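Local coordinates for dihydrodipicolinate synthase (Agrobacterium tumefaciens, PDB 3B4U), which probably catalyses the condensation of pyruvate with aspartate semialdehyde, an early step in lysine biosynthesis, at residues E49-G54 and V266-L270; L103-P107 and W121-F126. One frame throughout, in Å; residues are numbered along the deposited sequence.

Contact 1 of 2, residues E49-G54 and V266-L270; sequences EGCSVG and VRAPL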
# COMPACT_ATOMS: atom_id res chain seq x y z
N GLU B 49 8.89 -2.36 -9.78
CA GLU B 49 7.53 -2.79 -9.57
C GLU B 49 7.44 -3.68 -8.33
O GLU B 49 6.66 -4.62 -8.24
CB GLU B 49 6.95 -3.50 -10.80
CG GLU B 49 6.86 -2.58 -11.99
CD GLU B 49 6.62 -3.34 -13.27
OE1 GLU B 49 5.47 -3.78 -13.49
OE2 GLU B 49 7.58 -3.46 -14.08
N GLY B 50 8.18 -3.31 -7.27
CA GLY B 50 8.27 -4.16 -6.10
C GLY B 50 6.94 -4.34 -5.40
O GLY B 50 6.65 -5.41 -4.89
N CYS B 51 6.11 -3.33 -5.43
CA CYS B 51 4.75 -3.41 -4.89
C CYS B 51 3.95 -4.53 -5.54
O CYS B 51 3.07 -5.13 -4.90
CB CYS B 51 4.02 -2.07 -5.06
SG CYS B 51 4.15 -1.36 -6.73
N SER B 52 4.26 -4.83 -6.80
CA SER B 52 3.56 -5.84 -7.57
C SER B 52 4.19 -7.23 -7.47
O SER B 52 3.66 -8.16 -8.07
CB SER B 52 3.54 -5.41 -9.03
OG SER B 52 2.99 -4.10 -9.13
N VAL B 53 5.32 -7.36 -6.80
CA VAL B 53 6.02 -8.61 -6.62
C VAL B 53 5.52 -9.22 -5.33
O VAL B 53 5.55 -8.60 -4.27
CB VAL B 53 7.55 -8.39 -6.66
CG1 VAL B 53 8.28 -9.67 -6.32
CG2 VAL B 53 7.97 -7.85 -8.02
N GLY B 54 5.05 -10.46 -5.41
CA GLY B 54 4.48 -11.14 -4.27
C GLY B 54 5.48 -11.41 -3.17
O GLY B 54 6.71 -11.43 -3.36
N VAL B 266 4.88 -4.99 -18.51
CA VAL B 266 4.76 -4.54 -17.14
C VAL B 266 3.65 -5.32 -16.48
O VAL B 266 2.80 -5.91 -17.15
CB VAL B 266 4.45 -3.02 -17.04
CG1 VAL B 266 5.66 -2.21 -17.53
CG2 VAL B 266 3.17 -2.64 -17.80
N ARG B 267 3.63 -5.32 -15.17
CA ARG B 267 2.60 -5.99 -14.42
C ARG B 267 1.48 -5.02 -14.09
O ARG B 267 1.70 -3.86 -13.74
CB ARG B 267 3.19 -6.60 -13.14
CG ARG B 267 2.34 -7.49 -12.33
CD ARG B 267 3.21 -8.36 -11.42
NE ARG B 267 3.79 -9.61 -11.93
CZ ARG B 267 4.43 -10.49 -11.13
NH1 ARG B 267 4.63 -10.17 -9.87
NH2 ARG B 267 4.90 -11.66 -11.55
N ALA B 268 0.25 -5.50 -14.17
CA ALA B 268 -0.89 -4.73 -13.72
C ALA B 268 -0.62 -4.30 -12.27
O ALA B 268 -0.06 -5.06 -11.50
CB ALA B 268 -2.16 -5.60 -13.80
N PRO B 269 -1.03 -3.09 -11.88
CA PRO B 269 -1.92 -2.18 -12.59
C PRO B 269 -1.28 -1.20 -13.58
O PRO B 269 -1.97 -0.34 -14.11
CB PRO B 269 -2.53 -1.41 -11.43
CG PRO B 269 -1.39 -1.29 -10.49
CD PRO B 269 -0.72 -2.60 -10.53
N LEU B 270 0.02 -1.34 -13.84
CA LEU B 270 0.64 -0.60 -14.94
C LEU B 270 0.18 -1.19 -16.26
O LEU B 270 -0.27 -2.33 -16.31
CB LEU B 270 2.16 -0.65 -14.82
CG LEU B 270 2.79 -0.10 -13.54
CD1 LEU B 270 4.28 -0.15 -13.58
CD2 LEU B 270 2.32 1.34 -13.26
O HOH W 1 3.47 -3.32 -11.67
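Arg267 reaches from one loop across Ser52 of the other. Its CB lies near the carboxylate of Glu49 (3.6 Å to OE1), and CG and then CD run over the Ser52 side chain, with 3.8 Å between Arg267 CD and Ser52 CB. CG trans to the backbone N (chi1 -172°) carries the chain toward 49-54, and a bend at chi3 (-85°) turns the head group. The tip, NH1, then donates to Ser52 O at 2.9 Å. That carbonyl lies close to the guanidinium plane, while the donor is tilted from the carbonyl's own plane.

Glu49 makes the reciprocal grip: OE1 offers its syn lone pair to Arg267 N over 2.9 Å, nearly straight at 169°. A water donates to both Glu49 OE1 and Arg267 O (2.7 and 2.8 Å) and accepts from Ser52 OG, so Arg267 N is held by Glu49 directly, and Arg267 O by the water that links it to Glu49 and to Ser52 OG.

Both charges have further partners, Lys251 for Glu49 OE2 and Glu57 for Arg267 NH1, while Arg267 NH2 bonds Gly19 O. The contact thus joins the loop between strand 40-43 and helix 57-67 to the one between helices 246-258 and 275-289, with Pro248 of helix 246-258 packing against Val266 and Leu270.

Contact 2 of 2, residues L103-P107 and W121-F126; sequences LLAPP and WFSAVF
Trp121 lays its indole against Pro107. The ring methylene CD of that proline stands over the face in a CH-pi contact, 3.4 Å from the centroid of the six-membered ring and only 10° off its normal. A chi1 of -172°, with Trp121 CG opposite the backbone N, sends the indole toward the loop, where its CH2 comes within 3.7 Å of Ala105 O. Leu104 CD1 meets the indole at the edge.

Next in sequence, Phe122 leans so that its ring end reaches the other segment. Leu104 CD2 approaches in the ring plane, 3.7 Å from Phe122 CE1, and Pro106 CB lies 4.1 Å from Phe122 CZ. One turn on from Trp121, Val125 backs the other indole face with CG2, while its CG1 touches Leu104 CD2 at 4.3 Å. Phe126 completes the row, its CE1 4.0 Å from that same methyl, so Leu104 CD2 is shared by three helix side chains. No hydrogen bond crosses this apolar interface.

This is the strand-to-helix packing of a beta-alpha-beta unit in a TIM barrel: helix 115-129 covers strand 101-104, with Phe122 and Phe126 also reaching strand 136-140, and Trp121 and Val125 touching Ala87 of helix 84-96.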
# COMPACT_ATOMS: atom_id res chain seq x y z
N LEU B 103 15.78 -0.83 1.63
CA LEU B 103 15.16 0.43 1.25
C LEU B 103 13.74 0.35 1.75
O LEU B 103 12.91 -0.33 1.16
CB LEU B 103 15.23 0.61 -0.26
CG LEU B 103 14.53 1.87 -0.76
CD1 LEU B 103 15.19 3.14 -0.23
CD2 LEU B 103 14.49 1.89 -2.30
N LEU B 104 13.48 1.01 2.88
CA LEU B 104 12.23 0.85 3.59
C LEU B 104 11.33 2.05 3.43
O LEU B 104 11.60 3.15 3.92
CB LEU B 104 12.52 0.62 5.08
CG LEU B 104 11.31 0.36 5.97
CD1 LEU B 104 10.55 -0.90 5.59
CD2 LEU B 104 11.75 0.31 7.44
N ALA B 105 10.21 1.83 2.76
CA ALA B 105 9.19 2.84 2.65
C ALA B 105 8.38 2.91 3.94
O ALA B 105 8.18 1.90 4.59
CB ALA B 105 8.25 2.57 1.46
N PRO B 106 7.86 4.09 4.27
CA PRO B 106 6.81 4.15 5.30
C PRO B 106 5.56 3.43 4.77
O PRO B 106 5.41 3.25 3.57
CB PRO B 106 6.55 5.64 5.45
CG PRO B 106 6.81 6.17 4.07
CD PRO B 106 8.00 5.39 3.57
N PRO B 107 4.66 3.05 5.67
CA PRO B 107 3.41 2.47 5.26
C PRO B 107 2.60 3.48 4.42
O PRO B 107 2.67 4.69 4.67
CB PRO B 107 2.76 2.14 6.60
CG PRO B 107 3.32 3.17 7.56
CD PRO B 107 4.72 3.30 7.12
N TRP B 121 5.96 3.79 14.06
CA TRP B 121 5.91 2.66 13.12
C TRP B 121 7.33 2.13 12.86
O TRP B 121 7.59 0.94 12.96
CB TRP B 121 5.28 3.09 11.79
CG TRP B 121 5.03 1.95 10.86
CD1 TRP B 121 3.92 1.17 10.83
CD2 TRP B 121 5.88 1.49 9.81
NE1 TRP B 121 4.03 0.25 9.83
CE2 TRP B 121 5.23 0.41 9.19
CE3 TRP B 121 7.12 1.88 9.33
CZ2 TRP B 121 5.75 -0.25 8.08
CZ3 TRP B 121 7.65 1.23 8.23
CH2 TRP B 121 6.96 0.17 7.62
N PHE B 122 8.25 3.04 12.49
CA PHE B 122 9.61 2.61 12.25
C PHE B 122 10.21 1.96 13.50
O PHE B 122 10.86 0.93 13.42
CB PHE B 122 10.47 3.79 11.78
CG PHE B 122 10.27 4.19 10.35
CD1 PHE B 122 10.70 3.37 9.31
CD2 PHE B 122 9.65 5.38 10.04
CE1 PHE B 122 10.51 3.73 7.99
CE2 PHE B 122 9.47 5.74 8.72
CZ PHE B 122 9.91 4.93 7.71
N SER B 123 9.99 2.57 14.66
CA SER B 123 10.50 1.98 15.89
C SER B 123 9.99 0.56 16.10
O SER B 123 10.75 -0.33 16.48
CB SER B 123 10.10 2.82 17.09
OG SER B 123 10.62 2.24 18.28
N ALA B 124 8.70 0.34 15.86
CA ALA B 124 8.12 -0.99 16.03
C ALA B 124 8.69 -1.99 15.03
O ALA B 124 8.95 -3.14 15.38
CB ALA B 124 6.61 -0.92 15.91
N VAL B 125 8.92 -1.55 13.80
CA VAL B 125 9.55 -2.42 12.80
C VAL B 125 10.95 -2.81 13.26
O VAL B 125 11.30 -3.99 13.23
CB VAL B 125 9.60 -1.73 11.41
CG1 VAL B 125 10.45 -2.54 10.42
CG2 VAL B 125 8.19 -1.57 10.87
N PHE B 126 11.74 -1.86 13.72
CA PHE B 126 13.10 -2.14 14.14
C PHE B 126 13.13 -3.08 15.34
O PHE B 126 13.95 -4.01 15.38
CB PHE B 126 13.86 -0.85 14.43
CG PHE B 126 13.92 0.12 13.28
CD1 PHE B 126 13.77 -0.29 11.94
CD2 PHE B 126 14.07 1.46 13.53
CE1 PHE B 126 13.76 0.62 10.92
CE2 PHE B 126 14.07 2.37 12.51
CZ PHE B 126 13.93 1.94 11.20

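In the fold
Along the chain, both segments of contact 2 fall between those of contact 1, whose ends are 212 residues apart. The two centres lie 21 Å from each other, with nearest atoms about 9 Å apart, so within one subunit they do not touch. Their first segments nevertheless share the parallel barrel: 49-54 follows strand 40-43 and 103-107 runs off strand 101-104, with strand 75-79 between. Contact 2 joins a strand to its covering helix, whereas contact 1 links a barrel loop to the C-terminal helical region. The dimer brings them together, since Pro269 packs on Pro107 of the second subunit and Ala268 on its Trp121, placing both contacts at the subunit interface.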